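Local coordinates for cell wall surface anchor protein (PDB 4Z1P) that probably mediates adhesion of Streptococcus agalactiae to host or microbial partners, as a wall-anchored surface protein of the antigen I/II family, at residues S23-A28 / D175-E180; E49-G54 / D122-Y127; L91-L96 / G108-G113; Y278-K283 / A298-V303; A34-S39 / I137-S142. One frame throughout, in Å; residues are numbered along the deposited sequence.

Contact 1 of 5, residues S23-A28 / D175-E180; sequences SVLPNA and DLTTPE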
# COMPACT_ATOMS: atom_id res chain seq x y z
N SER A 23 3.75 0.68 -6.39
CA SER A 23 2.97 1.48 -5.47
C SER A 23 1.90 0.72 -4.75
O SER A 23 1.40 -0.31 -5.20
CB SER A 23 2.35 2.72 -6.13
OG SER A 23 1.62 2.32 -7.25
N VAL A 24 1.58 1.23 -3.57
CA VAL A 24 0.54 0.71 -2.75
C VAL A 24 -0.28 1.84 -2.13
O VAL A 24 0.13 2.96 -2.10
CB VAL A 24 1.10 -0.17 -1.59
CG1 VAL A 24 1.95 -1.30 -2.13
CG2 VAL A 24 1.89 0.65 -0.58
N LEU A 25 -1.40 1.47 -1.52
CA LEU A 25 -2.39 2.40 -1.01
C LEU A 25 -2.30 2.54 0.52
O LEU A 25 -1.70 1.66 1.18
CB LEU A 25 -3.79 1.93 -1.39
CG LEU A 25 -4.07 2.06 -2.89
CD1 LEU A 25 -5.22 1.19 -3.35
CD2 LEU A 25 -4.21 3.49 -3.39
N PRO A 26 -2.98 3.57 1.11
CA PRO A 26 -2.81 3.84 2.53
C PRO A 26 -3.20 2.68 3.38
O PRO A 26 -2.56 2.49 4.41
CB PRO A 26 -3.74 5.05 2.79
CG PRO A 26 -3.70 5.76 1.53
CD PRO A 26 -3.72 4.67 0.47
N ASN A 27 -4.24 1.92 2.96
CA ASN A 27 -4.71 0.77 3.72
C ASN A 27 -3.99 -0.58 3.41
O ASN A 27 -4.44 -1.60 3.84
CB ASN A 27 -6.23 0.59 3.61
CG ASN A 27 -6.68 0.16 2.21
OD1 ASN A 27 -5.90 0.09 1.29
ND2 ASN A 27 -7.98 -0.02 2.06
N ALA A 28 -2.86 -0.53 2.74
CA ALA A 28 -2.10 -1.72 2.31
C ALA A 28 -1.45 -2.44 3.47
O ALA A 28 -1.10 -1.83 4.44
CB ALA A 28 -1.00 -1.28 1.35
N ASP A 175 6.21 2.82 -3.27
CA ASP A 175 5.70 4.19 -3.14
C ASP A 175 4.28 4.15 -2.57
O ASP A 175 3.49 3.29 -2.97
CB ASP A 175 5.71 4.88 -4.51
CG ASP A 175 6.80 4.34 -5.41
OD1 ASP A 175 6.62 3.23 -6.06
OD2 ASP A 175 7.85 5.01 -5.39
N LEU A 176 3.96 5.06 -1.64
CA LEU A 176 2.66 5.16 -1.06
C LEU A 176 1.93 6.27 -1.83
O LEU A 176 2.39 7.42 -1.81
CB LEU A 176 2.77 5.54 0.38
CG LEU A 176 1.53 5.54 1.29
CD1 LEU A 176 0.47 6.57 0.90
CD2 LEU A 176 0.95 4.14 1.33
N THR A 177 0.80 5.90 -2.46
CA THR A 177 -0.03 6.82 -3.25
C THR A 177 -1.33 6.99 -2.53
O THR A 177 -2.11 6.04 -2.32
CB THR A 177 -0.26 6.32 -4.65
OG1 THR A 177 -0.85 5.01 -4.59
CG2 THR A 177 1.08 6.29 -5.51
N THR A 178 -1.58 8.22 -2.11
CA THR A 178 -2.81 8.57 -1.45
C THR A 178 -3.78 9.03 -2.57
O THR A 178 -3.48 9.96 -3.30
CB THR A 178 -2.57 9.74 -0.45
OG1 THR A 178 -1.89 9.25 0.71
CG2 THR A 178 -3.93 10.36 0.00
N PRO A 179 -4.94 8.42 -2.67
CA PRO A 179 -5.89 8.89 -3.69
C PRO A 179 -6.40 10.27 -3.41
O PRO A 179 -6.48 10.68 -2.26
CB PRO A 179 -7.01 7.88 -3.64
CG PRO A 179 -6.45 6.68 -2.93
CD PRO A 179 -5.36 7.15 -2.05
N GLU A 180 -6.72 10.99 -4.48
CA GLU A 180 -7.25 12.34 -4.42
C GLU A 180 -8.33 12.51 -5.51
O GLU A 180 -8.18 11.98 -6.61
CB GLU A 180 -6.12 13.27 -4.74
CG GLU A 180 -6.41 14.71 -4.45
CD GLU A 180 -5.31 15.62 -5.00
OE1 GLU A 180 -4.32 15.10 -5.58
OE2 GLU A 180 -5.44 16.84 -4.82
O HOH W 1 -1.06 2.99 -6.42

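Contact 2 of 5, residues E49-G54 / D122-Y127; sequences EAIAKG and DPQAFY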
# COMPACT_ATOMS: atom_id res chain seq x y z
N GLU A 49 34.48 -19.48 21.00
CA GLU A 49 34.43 -18.04 21.13
C GLU A 49 33.61 -17.40 20.00
O GLU A 49 32.85 -16.47 20.23
CB GLU A 49 35.85 -17.45 21.16
CG GLU A 49 35.92 -16.03 21.64
CD GLU A 49 37.14 -15.29 21.14
OE1 GLU A 49 38.14 -15.94 20.72
OE2 GLU A 49 37.09 -14.05 21.15
N ALA A 50 33.72 -17.91 18.78
CA ALA A 50 32.92 -17.40 17.69
C ALA A 50 31.42 -17.68 17.92
O ALA A 50 30.56 -16.82 17.74
CB ALA A 50 33.38 -18.04 16.41
N ILE A 51 31.13 -18.91 18.32
CA ILE A 51 29.75 -19.36 18.49
C ILE A 51 29.12 -18.53 19.59
O ILE A 51 27.95 -18.14 19.46
CB ILE A 51 29.71 -20.86 18.81
CG1 ILE A 51 30.11 -21.66 17.56
CG2 ILE A 51 28.37 -21.26 19.37
CD1 ILE A 51 30.76 -22.99 17.88
N ALA A 52 29.89 -18.25 20.62
CA ALA A 52 29.41 -17.44 21.73
C ALA A 52 28.97 -16.01 21.33
O ALA A 52 28.14 -15.41 22.01
CB ALA A 52 30.41 -17.43 22.90
N LYS A 53 29.46 -15.44 20.24
CA LYS A 53 28.96 -14.14 19.80
C LYS A 53 27.52 -14.19 19.23
O LYS A 53 26.89 -13.20 18.94
CB LYS A 53 29.93 -13.56 18.79
CG LYS A 53 31.30 -13.35 19.40
CD LYS A 53 32.27 -12.66 18.47
CE LYS A 53 33.52 -12.15 19.22
NZ LYS A 53 34.12 -11.06 18.38
N GLY A 54 27.04 -15.38 18.97
CA GLY A 54 25.65 -15.59 18.58
C GLY A 54 25.23 -15.22 17.19
O GLY A 54 26.05 -15.14 16.28
N ASP A 122 19.94 -19.22 22.84
CA ASP A 122 20.98 -20.15 23.25
C ASP A 122 21.89 -20.37 22.04
O ASP A 122 21.59 -21.20 21.20
CB ASP A 122 20.37 -21.48 23.65
CG ASP A 122 21.42 -22.48 24.15
OD1 ASP A 122 22.60 -22.40 23.76
OD2 ASP A 122 20.98 -23.39 24.85
N PRO A 123 22.97 -19.60 21.96
CA PRO A 123 23.75 -19.57 20.65
C PRO A 123 24.35 -20.93 20.32
O PRO A 123 24.28 -21.38 19.19
CB PRO A 123 24.81 -18.57 20.90
CG PRO A 123 24.41 -17.82 22.09
CD PRO A 123 23.30 -18.49 22.84
N GLN A 124 24.76 -21.67 21.36
CA GLN A 124 25.29 -23.01 21.16
C GLN A 124 24.28 -23.99 20.63
O GLN A 124 24.55 -24.73 19.66
CB GLN A 124 25.97 -23.52 22.47
CG GLN A 124 27.16 -22.71 22.95
CD GLN A 124 26.85 -21.35 23.64
OE1 GLN A 124 25.75 -21.10 24.16
NE2 GLN A 124 27.86 -20.47 23.66
N ALA A 125 23.07 -24.05 21.18
CA ALA A 125 22.03 -24.93 20.66
C ALA A 125 21.55 -24.53 19.29
O ALA A 125 21.25 -25.35 18.45
CB ALA A 125 20.81 -24.94 21.60
N PHE A 126 21.42 -23.23 19.06
CA PHE A 126 20.98 -22.73 17.79
C PHE A 126 22.03 -23.00 16.69
O PHE A 126 21.69 -23.35 15.52
CB PHE A 126 20.68 -21.26 17.93
CG PHE A 126 19.97 -20.67 16.76
CD1 PHE A 126 18.62 -20.82 16.64
CD2 PHE A 126 20.67 -19.96 15.77
CE1 PHE A 126 17.93 -20.31 15.55
CE2 PHE A 126 19.98 -19.44 14.66
CZ PHE A 126 18.62 -19.63 14.57
N TYR A 127 23.27 -22.81 17.06
CA TYR A 127 24.37 -23.16 16.16
C TYR A 127 24.30 -24.64 15.76
O TYR A 127 24.32 -25.01 14.59
CB TYR A 127 25.67 -22.91 16.87
CG TYR A 127 26.87 -23.43 16.15
CD1 TYR A 127 27.36 -22.77 15.04
CD2 TYR A 127 27.56 -24.57 16.63
CE1 TYR A 127 28.50 -23.22 14.37
CE2 TYR A 127 28.71 -25.04 15.94
CZ TYR A 127 29.16 -24.36 14.81
OH TYR A 127 30.30 -24.77 14.12

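Contact 3 of 5, residues L91-L96 / G108-G113; sequences LSKDTL and GISPVG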
# COMPACT_ATOMS: atom_id res chain seq x y z
N LEU A 91 13.52 1.89 19.80
CA LEU A 91 13.38 3.14 19.08
C LEU A 91 14.77 3.65 18.57
O LEU A 91 14.81 4.38 17.61
CB LEU A 91 12.84 4.13 20.05
CG LEU A 91 11.33 4.29 20.15
CD1 LEU A 91 10.48 3.20 19.59
CD2 LEU A 91 10.92 4.81 21.52
N SER A 92 15.83 3.25 19.20
CA SER A 92 17.15 3.53 18.70
C SER A 92 18.07 2.48 19.22
O SER A 92 17.85 1.93 20.29
CB SER A 92 17.61 4.98 19.12
OG SER A 92 18.77 4.95 19.87
N LYS A 93 19.21 2.33 18.56
CA LYS A 93 20.21 1.44 19.14
C LYS A 93 20.68 1.84 20.53
O LYS A 93 21.15 1.02 21.26
CB LYS A 93 21.41 1.32 18.20
CG LYS A 93 22.21 2.58 17.97
CD LYS A 93 23.14 2.37 16.80
CE LYS A 93 24.25 3.38 16.76
NZ LYS A 93 23.75 4.73 16.44
N ASP A 94 20.56 3.12 20.89
CA ASP A 94 20.97 3.55 22.22
C ASP A 94 20.17 2.94 23.37
O ASP A 94 20.64 2.97 24.49
CB ASP A 94 20.92 5.10 22.32
CG ASP A 94 21.87 5.78 21.29
OD1 ASP A 94 22.97 5.24 21.15
OD2 ASP A 94 21.48 6.79 20.64
N THR A 95 19.00 2.40 23.10
CA THR A 95 18.23 1.65 24.15
C THR A 95 18.64 0.20 24.34
O THR A 95 18.30 -0.42 25.38
CB THR A 95 16.69 1.84 24.02
OG1 THR A 95 16.15 0.98 23.02
CG2 THR A 95 16.30 3.24 23.64
N LEU A 96 19.48 -0.37 23.45
CA LEU A 96 19.97 -1.70 23.72
C LEU A 96 20.99 -1.74 24.81
O LEU A 96 21.69 -0.73 25.07
CB LEU A 96 20.66 -2.30 22.51
CG LEU A 96 19.80 -2.57 21.30
CD1 LEU A 96 20.70 -2.84 20.11
CD2 LEU A 96 18.88 -3.74 21.65
N GLY A 108 29.78 -3.73 12.27
CA GLY A 108 29.64 -2.76 11.20
C GLY A 108 28.21 -2.41 10.87
O GLY A 108 27.94 -1.90 9.80
N ILE A 109 27.27 -2.73 11.75
CA ILE A 109 25.85 -2.50 11.52
C ILE A 109 25.39 -1.29 12.37
O ILE A 109 25.42 -1.34 13.59
CB ILE A 109 25.05 -3.72 11.96
CG1 ILE A 109 25.50 -4.97 11.24
CG2 ILE A 109 23.56 -3.56 11.72
CD1 ILE A 109 25.53 -4.80 9.73
N SER A 110 24.89 -0.28 11.71
CA SER A 110 24.52 0.98 12.35
C SER A 110 23.16 1.45 11.86
O SER A 110 23.05 2.25 10.95
CB SER A 110 25.60 2.06 12.06
OG SER A 110 25.26 3.29 12.74
N PRO A 111 22.08 0.90 12.44
CA PRO A 111 20.73 1.20 12.03
C PRO A 111 20.42 2.62 12.34
O PRO A 111 20.87 3.13 13.36
CB PRO A 111 19.88 0.19 12.86
CG PRO A 111 20.89 -0.81 13.32
CD PRO A 111 22.13 -0.07 13.54
N VAL A 112 19.65 3.28 11.48
CA VAL A 112 19.50 4.72 11.63
C VAL A 112 18.46 5.06 12.67
O VAL A 112 18.56 6.13 13.30
CB VAL A 112 19.15 5.39 10.30
CG1 VAL A 112 17.74 5.10 9.84
CG2 VAL A 112 19.42 6.90 10.37
N GLY A 113 17.47 4.21 12.85
CA GLY A 113 16.30 4.60 13.64
C GLY A 113 15.80 3.43 14.47
O GLY A 113 16.59 2.69 15.12
O HOH W 2 19.00 3.23 15.84
O HOH W 3 21.99 5.25 14.25

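Contact 4 of 5, residues Y278-K283 / A298-V303; sequences YELAFK and ADDFIV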
# COMPACT_ATOMS: atom_id res chain seq x y z
N TYR A 278 -26.68 9.12 -4.57
CA TYR A 278 -26.25 8.60 -5.86
C TYR A 278 -24.97 7.74 -5.68
O TYR A 278 -24.13 8.09 -4.87
CB TYR A 278 -25.90 9.82 -6.71
CG TYR A 278 -25.21 9.52 -8.00
CD1 TYR A 278 -23.83 9.40 -8.05
CD2 TYR A 278 -25.92 9.33 -9.18
CE1 TYR A 278 -23.17 9.11 -9.20
CE2 TYR A 278 -25.24 9.05 -10.37
CZ TYR A 278 -23.86 8.96 -10.37
OH TYR A 278 -23.17 8.73 -11.51
N GLU A 279 -24.85 6.62 -6.40
CA GLU A 279 -23.58 5.89 -6.43
C GLU A 279 -23.36 5.42 -7.81
O GLU A 279 -24.30 4.91 -8.45
CB GLU A 279 -23.60 4.71 -5.48
CG GLU A 279 -22.41 3.80 -5.66
CD GLU A 279 -22.59 2.56 -4.84
OE1 GLU A 279 -22.65 1.47 -5.46
OE2 GLU A 279 -22.69 2.70 -3.61
N LEU A 280 -22.15 5.61 -8.28
CA LEU A 280 -21.71 4.98 -9.49
C LEU A 280 -20.51 4.09 -9.14
O LEU A 280 -19.48 4.57 -8.59
CB LEU A 280 -21.32 6.01 -10.52
CG LEU A 280 -20.91 5.36 -11.86
CD1 LEU A 280 -21.14 6.25 -13.08
CD2 LEU A 280 -19.46 4.85 -11.87
N ALA A 281 -20.60 2.80 -9.49
CA ALA A 281 -19.58 1.83 -9.08
C ALA A 281 -19.14 1.02 -10.23
O ALA A 281 -19.97 0.52 -11.02
CB ALA A 281 -20.09 0.91 -7.96
N PHE A 282 -17.82 0.89 -10.36
CA PHE A 282 -17.30 -0.01 -11.35
C PHE A 282 -17.43 -1.45 -10.91
O PHE A 282 -17.30 -1.81 -9.73
CB PHE A 282 -15.84 0.32 -11.68
CG PHE A 282 -15.72 1.40 -12.69
CD1 PHE A 282 -15.84 2.72 -12.33
CD2 PHE A 282 -15.50 1.09 -14.04
CE1 PHE A 282 -15.71 3.74 -13.28
CE2 PHE A 282 -15.42 2.08 -14.99
CZ PHE A 282 -15.51 3.42 -14.63
N LYS A 283 -17.74 -2.29 -11.87
CA LYS A 283 -17.87 -3.71 -11.60
C LYS A 283 -16.51 -4.36 -11.33
O LYS A 283 -15.51 -4.19 -12.09
CB LYS A 283 -18.44 -4.39 -12.83
CG LYS A 283 -19.85 -3.97 -13.23
CD LYS A 283 -20.08 -4.48 -14.64
CE LYS A 283 -21.49 -4.93 -14.90
NZ LYS A 283 -22.36 -3.74 -14.98
N ALA A 298 -11.57 7.34 -14.26
CA ALA A 298 -12.74 7.90 -14.93
C ALA A 298 -13.22 9.17 -14.29
O ALA A 298 -13.03 9.42 -13.06
CB ALA A 298 -13.85 6.87 -14.94
N ASP A 299 -13.89 9.99 -15.13
CA ASP A 299 -14.66 11.11 -14.66
C ASP A 299 -16.16 10.77 -14.81
O ASP A 299 -16.55 10.01 -15.73
CB ASP A 299 -14.33 12.35 -15.46
CG ASP A 299 -12.93 12.88 -15.22
OD1 ASP A 299 -12.36 12.67 -14.13
OD2 ASP A 299 -12.38 13.53 -16.12
N ASP A 300 -16.97 11.26 -13.87
CA ASP A 300 -18.40 11.02 -13.84
C ASP A 300 -19.09 12.40 -13.85
O ASP A 300 -18.69 13.32 -13.10
CB ASP A 300 -18.79 10.27 -12.58
CG ASP A 300 -20.25 9.85 -12.56
OD1 ASP A 300 -20.92 9.87 -13.61
OD2 ASP A 300 -20.74 9.50 -11.45
N PHE A 301 -20.08 12.54 -14.71
CA PHE A 301 -20.77 13.79 -14.93
C PHE A 301 -22.22 13.51 -14.54
O PHE A 301 -22.83 12.63 -15.14
CB PHE A 301 -20.70 14.15 -16.37
CG PHE A 301 -19.34 14.54 -16.83
CD1 PHE A 301 -18.90 15.84 -16.69
CD2 PHE A 301 -18.45 13.57 -17.31
CE1 PHE A 301 -17.59 16.22 -17.10
CE2 PHE A 301 -17.18 13.94 -17.76
CZ PHE A 301 -16.74 15.26 -17.64
N ILE A 302 -22.71 14.19 -13.51
CA ILE A 302 -24.06 14.04 -13.01
C ILE A 302 -24.91 15.25 -13.39
O ILE A 302 -24.64 16.36 -12.98
CB ILE A 302 -24.06 13.89 -11.50
CG1 ILE A 302 -23.31 12.68 -11.09
CG2 ILE A 302 -25.47 13.76 -10.97
CD1 ILE A 302 -22.87 12.75 -9.63
N VAL A 303 -25.94 15.05 -14.20
CA VAL A 303 -26.68 16.23 -14.62
C VAL A 303 -27.98 16.28 -13.84
O VAL A 303 -28.63 15.26 -13.59
CB VAL A 303 -26.70 16.43 -16.18
CG1 VAL A 303 -25.97 15.35 -16.97
CG2 VAL A 303 -28.01 16.90 -16.72

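Contact 5 of 5, residues A34-S39 / I137-S142; sequences AKQNFS and ITYNLS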
# COMPACT_ATOMS: atom_id res chain seq x y z
N ALA A 34 11.71 -12.31 4.56
CA ALA A 34 13.07 -12.04 4.80
C ALA A 34 13.78 -13.28 5.11
O ALA A 34 13.25 -14.13 5.88
CB ALA A 34 13.25 -11.09 5.92
N LYS A 35 15.00 -13.37 4.60
CA LYS A 35 15.84 -14.55 4.82
C LYS A 35 17.16 -14.30 5.47
O LYS A 35 17.96 -13.49 5.00
CB LYS A 35 16.11 -15.28 3.53
CG LYS A 35 15.01 -16.21 3.13
CD LYS A 35 15.46 -17.14 2.03
CE LYS A 35 16.31 -18.27 2.57
NZ LYS A 35 17.31 -18.61 1.52
N GLN A 36 17.40 -15.09 6.49
CA GLN A 36 18.61 -15.10 7.31
C GLN A 36 19.33 -16.34 6.83
O GLN A 36 18.86 -17.52 7.03
CB GLN A 36 18.22 -15.24 8.79
CG GLN A 36 19.39 -15.36 9.76
CD GLN A 36 18.90 -15.38 11.21
OE1 GLN A 36 17.77 -15.77 11.48
NE2 GLN A 36 19.74 -14.93 12.11
N ASN A 37 20.43 -16.12 6.08
CA ASN A 37 21.13 -17.22 5.40
C ASN A 37 22.21 -17.87 6.23
O ASN A 37 23.10 -17.21 6.74
CB ASN A 37 21.69 -16.72 4.07
CG ASN A 37 20.62 -16.53 3.06
OD1 ASN A 37 19.78 -17.40 2.84
ND2 ASN A 37 20.53 -15.38 2.54
N PHE A 38 22.11 -19.19 6.37
CA PHE A 38 23.12 -19.98 7.07
C PHE A 38 23.71 -21.11 6.21
O PHE A 38 24.59 -21.79 6.70
CB PHE A 38 22.59 -20.61 8.41
CG PHE A 38 22.23 -19.62 9.46
CD1 PHE A 38 23.10 -18.66 9.80
CD2 PHE A 38 20.96 -19.67 10.14
CE1 PHE A 38 22.82 -17.71 10.74
CE2 PHE A 38 20.69 -18.75 11.11
CZ PHE A 38 21.59 -17.78 11.42
N SER A 39 23.24 -21.31 5.00
CA SER A 39 23.68 -22.49 4.18
C SER A 39 25.17 -22.48 3.93
O SER A 39 25.82 -23.55 3.87
CB SER A 39 22.93 -22.55 2.86
OG SER A 39 23.16 -21.41 2.12
N ILE A 137 16.83 -19.30 7.78
CA ILE A 137 15.62 -18.97 8.56
C ILE A 137 14.82 -17.94 7.75
O ILE A 137 15.40 -16.93 7.29
CB ILE A 137 16.02 -18.33 9.91
CG1 ILE A 137 17.01 -19.20 10.71
CG2 ILE A 137 14.82 -18.01 10.76
CD1 ILE A 137 16.68 -20.66 10.86
N THR A 138 13.52 -18.14 7.59
CA THR A 138 12.67 -17.24 6.88
C THR A 138 11.71 -16.52 7.82
O THR A 138 10.98 -17.17 8.63
CB THR A 138 11.90 -17.94 5.80
OG1 THR A 138 12.82 -18.50 4.85
CG2 THR A 138 11.01 -16.96 5.09
N TYR A 139 11.75 -15.19 7.77
CA TYR A 139 10.85 -14.38 8.59
C TYR A 139 9.74 -13.89 7.72
O TYR A 139 10.01 -13.21 6.70
CB TYR A 139 11.61 -13.22 9.23
CG TYR A 139 12.70 -13.60 10.17
CD1 TYR A 139 13.85 -14.24 9.72
CD2 TYR A 139 12.64 -13.24 11.47
CE1 TYR A 139 14.92 -14.49 10.56
CE2 TYR A 139 13.65 -13.54 12.36
CZ TYR A 139 14.79 -14.16 11.94
OH TYR A 139 15.80 -14.48 12.81
N ASN A 140 8.49 -14.26 8.04
CA ASN A 140 7.35 -13.68 7.33
C ASN A 140 6.84 -12.54 8.17
O ASN A 140 6.26 -12.73 9.26
CB ASN A 140 6.23 -14.67 7.01
CG ASN A 140 6.42 -15.37 5.67
OD1 ASN A 140 5.79 -15.01 4.65
ND2 ASN A 140 7.26 -16.36 5.65
N LEU A 141 7.01 -11.35 7.64
CA LEU A 141 6.75 -10.13 8.43
C LEU A 141 5.72 -9.25 7.73
O LEU A 141 5.86 -8.93 6.59
CB LEU A 141 7.99 -9.36 8.62
CG LEU A 141 9.16 -10.06 9.32
CD1 LEU A 141 10.40 -9.17 9.22
CD2 LEU A 141 8.83 -10.44 10.77
N SER A 142 4.73 -8.75 8.43
CA SER A 142 3.78 -7.88 7.79
C SER A 142 3.55 -6.58 8.59
O SER A 142 3.45 -6.55 9.83
CB SER A 142 2.46 -8.63 7.48
OG SER A 142 1.56 -8.41 8.52

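Contact 1 of 5, residues S23-A28 / D175-E180
The two puckered pyrrolidine rings of Pro26 and Pro179 meet tip to tip, CD to CD at 3.9 Å. Leu25 CD2 lies against Pro179 CG, and Pro26 CG also comes within 4.3 Å of Leu176 CD1. Two carbons crowd the buried Thr177 O, which has no hydrogen-bond partner in the model: Leu25 CD2 and Pro26 CD each stand 3.5 Å from it. Upstream, the backbones join in a single bridge. Val24 N donates to Asp175 O at 2.9 Å, and Thr177 N returns a nearly straight bond (173°) to Val24 O. Thr177 OG1 lies between its own backbone N and carbonyl carbon (chi1 56°), where it shares a water with Ser23 OG; CG2, turned beside the N, packs on Ser23 CB at 3.8 Å. Leu25 to Ala28 form a type I turn, closed by Ala28 N on Leu25 O. The contact ties the loop between strands 8-11 and 29-36 to strand 165-177; Ile154 of strand 153-162 touches both Val24 and Leu176. Trp212 and Tyr220 from loops, and Asn323 of strand 323-333, reach it from the following domain, which places it at the domain junction.

Contact 2 of 5, residues E49-G54 / D122-Y127
Ile51 packs over one face of the Tyr127 ring, and this pair is the tight part of the contact. Ile51 CG1 sits 3.7 Å from the centroid of the phenol ring and only 2° off the normal, a CH-pi contact almost exactly over the middle of the face. CD1 extends from there toward the hydroxyl end, reaching Tyr127 CE2 at 3.5 Å, and the two side chains cross at about a right angle. The branch CG2, anti to the backbone N (CG1 being beside it, chi1 -70°), points the other way, toward Tyr127 CB and Gln124 CA, each 4.0 Å off. Tyr127 OH is itself anchored by the backbone N of Ala46, which helps hold the ring in place against Ile51. Nearby, Pro123 CB closes on Ile51 O at 3.5 Å and on Gly54 CA at 3.9 Å; the glycine leaves the helix with positive phi just where the proline passes.

Toward solvent the fit slackens. Gln124 is bent at chi2 (76°), and its NE2 merely comes alongside Ala52, 4.0 Å from CB, without any hydrogen bond across the segments; both residues are exposed. Asp122 takes the Ala125 N-H on OD1 at 3.1 Å, met from above the carboxylate plane, and so caps the start of helix 123-131.

The last turn of helix 48-52 thus packs on the first turns of helix 123-131, chiefly through Ile51 on Tyr127 and Pro123. Both helices lie in connections between the two sheets of the sandwich (29-36 to 55-61, and 115-120 to 137-145), consistent with an antigen I/II-type C-terminal domain.

Contact 3 of 5, residues L91-L96 / G108-G113
Pro111 O is gripped by two waters, and each of them also holds Lys93. The shorter bond, 2.6 Å from Pro111 O, is donated by the water that accepts from Lys93 NZ at 2.9 Å. The other water donates to Pro111 O at 3.1 Å and to Gly113 O at 2.6 Å, while accepting from Lys93 N at 2.9 Å. One lysine thus uses its backbone N-H and its ammonium on the same carbonyl, both times through solvent. The aliphatic chain between them runs obliquely across the proline, Lys93 CD 4.2 Å from Pro111 CD; the last torsion (chi4 -69°) bends NZ aside. Lys93 CE comes near Ser110 OG, but as a simple contact. Just before Lys93, Ser92 makes an ST turn, its OG accepting from Asp94 N at 2.8 Å, and the 3-10 segment 93-95 starts from there. Leu91 O and Gly113 O, 3.5 Å apart, are two acceptors that merely lie close. No hydrogen bond links the segments directly: the polar links between the loops flanking helix 98-106 run through ordered water, beside a few direct van der Waals contacts. The lysine charge may polarise the water on NZ and so favour its short bond to Pro111 O.

Contact 4 of 5, residues Y278-K283 / A298-V303
Tyr278 and Asp300 meet inside a beta sandwich, each on a strand of a different sheet, and reach toward each other tip to tip. The single proton of Tyr278 OH lies within reach of both Asp300 OD2, 2.5 Å from the hydroxyl oxygen, and Asp241 OD2, and which one takes it is not settled. Asp300 OD2 lies at the edge of the ring, near its plane, and the carboxylate is turned 29° against the ring. CB of each residue already points to the other strand, and CG, anti to the backbone N (chi1 170° for Tyr278), carries the chain on that way. With two carboxylates close to one such phenol, one acid may well be protonated, with a raised pKa.

The strands, 277-282 of the five-stranded sheet and 298-306 of the four-stranded sheet, run 9.9 Å apart at closest approach, with N-to-C directions 153° apart, consistent with the DE-variant immunoglobulin-like sandwich described for antigen I/II C-terminal domains. On one face of the Tyr278 ring lies Ile302 CD1, 3.9 Å from the centroid and offset toward the rim, closest to CE1 at 3.7 Å. Leu280 flanks the acid from the same strand as the tyrosine, its CD1 3.7 Å from Asp300 OD1. At the other end of the strand pair Phe282 CZ touches Ala298 CB at 3.8 Å, and the phenylalanine ring meets Phe296 edge-to-face.

Contact 5 of 5, residues A34-S39 / I137-S142
Ala34 to Gln36 pair antiparallel with Ile137 to Tyr139, strand axes 4.7 Å apart, through four backbone bonds: Ala34 and Tyr139 exchange two, Gln36 and Ile137 two more. Tyr139 N to Ala34 O is a short one at 2.6 Å. Lys35 and Thr138 form the non-hydrogen-bonded pair between them, and Thr138 CA adds a CH...O contact to Ala34 O at 3.3 Å.

On the side of Ala34, Gln36, Ile137 and Tyr139 the polar link joins the Gln36 amide to the Tyr139 hydroxyl. CG of Gln36 is anti to the backbone N (chi1 176°) and the chain stays extended beyond it, bringing the amide to Tyr139, whose OH donates to Gln36 OE1 at 2.7 Å. The hydroxyl stands above the amide, 40° out of the carbonyl plane, while OE1 itself is at the edge of the ring and in its plane; amide and ring planes are 45° apart. OE1 also lies 3.5 Å from Ile137 CB, so the oxygen is wedged between the isoleucine and the phenol. Ile137 CG1 then touches Phe38 CE2 at 3.7 Å, two residues past the end of the first strand.

On the opposite side Lys35 CG passes Thr138 OG1 obliquely at 3.6 Å. The lysine bends at chi3 and chi4, and its NZ makes a salt bridge with Asp136 and donates to Asn37 OD1.

Phe57 stacks on the ring of Tyr139 and also touches Ala34 and Gln36, so this buried face is the inner surface of a four-stranded sheet laid over the neighbouring five-stranded one, a two-sheet sandwich of immunoglobulin-like type.

In the fold
Along the chain contacts 1, 5, 2 and 3 nest in that order, each inside the loop closed by the one before; contact 4 follows in series. Contacts 2 and 5 touch, Phe126 CE2 meeting Phe38 CE2 at 3.7 Å, and each helix of contact 2 is the next element after, or before, a strand of contact 5 in the chain. Contact 3 lies on the same side of the chain's centre as contacts 2 and 5, its centre about 20 Å from that of contact 5. Contact 4 belongs to the second sandwich, centres about 63 Å from contact 2. Contact 1, near the chain's centre, closes the first sandwich beside the second, consistent with an elongated two-domain adhesin stalk.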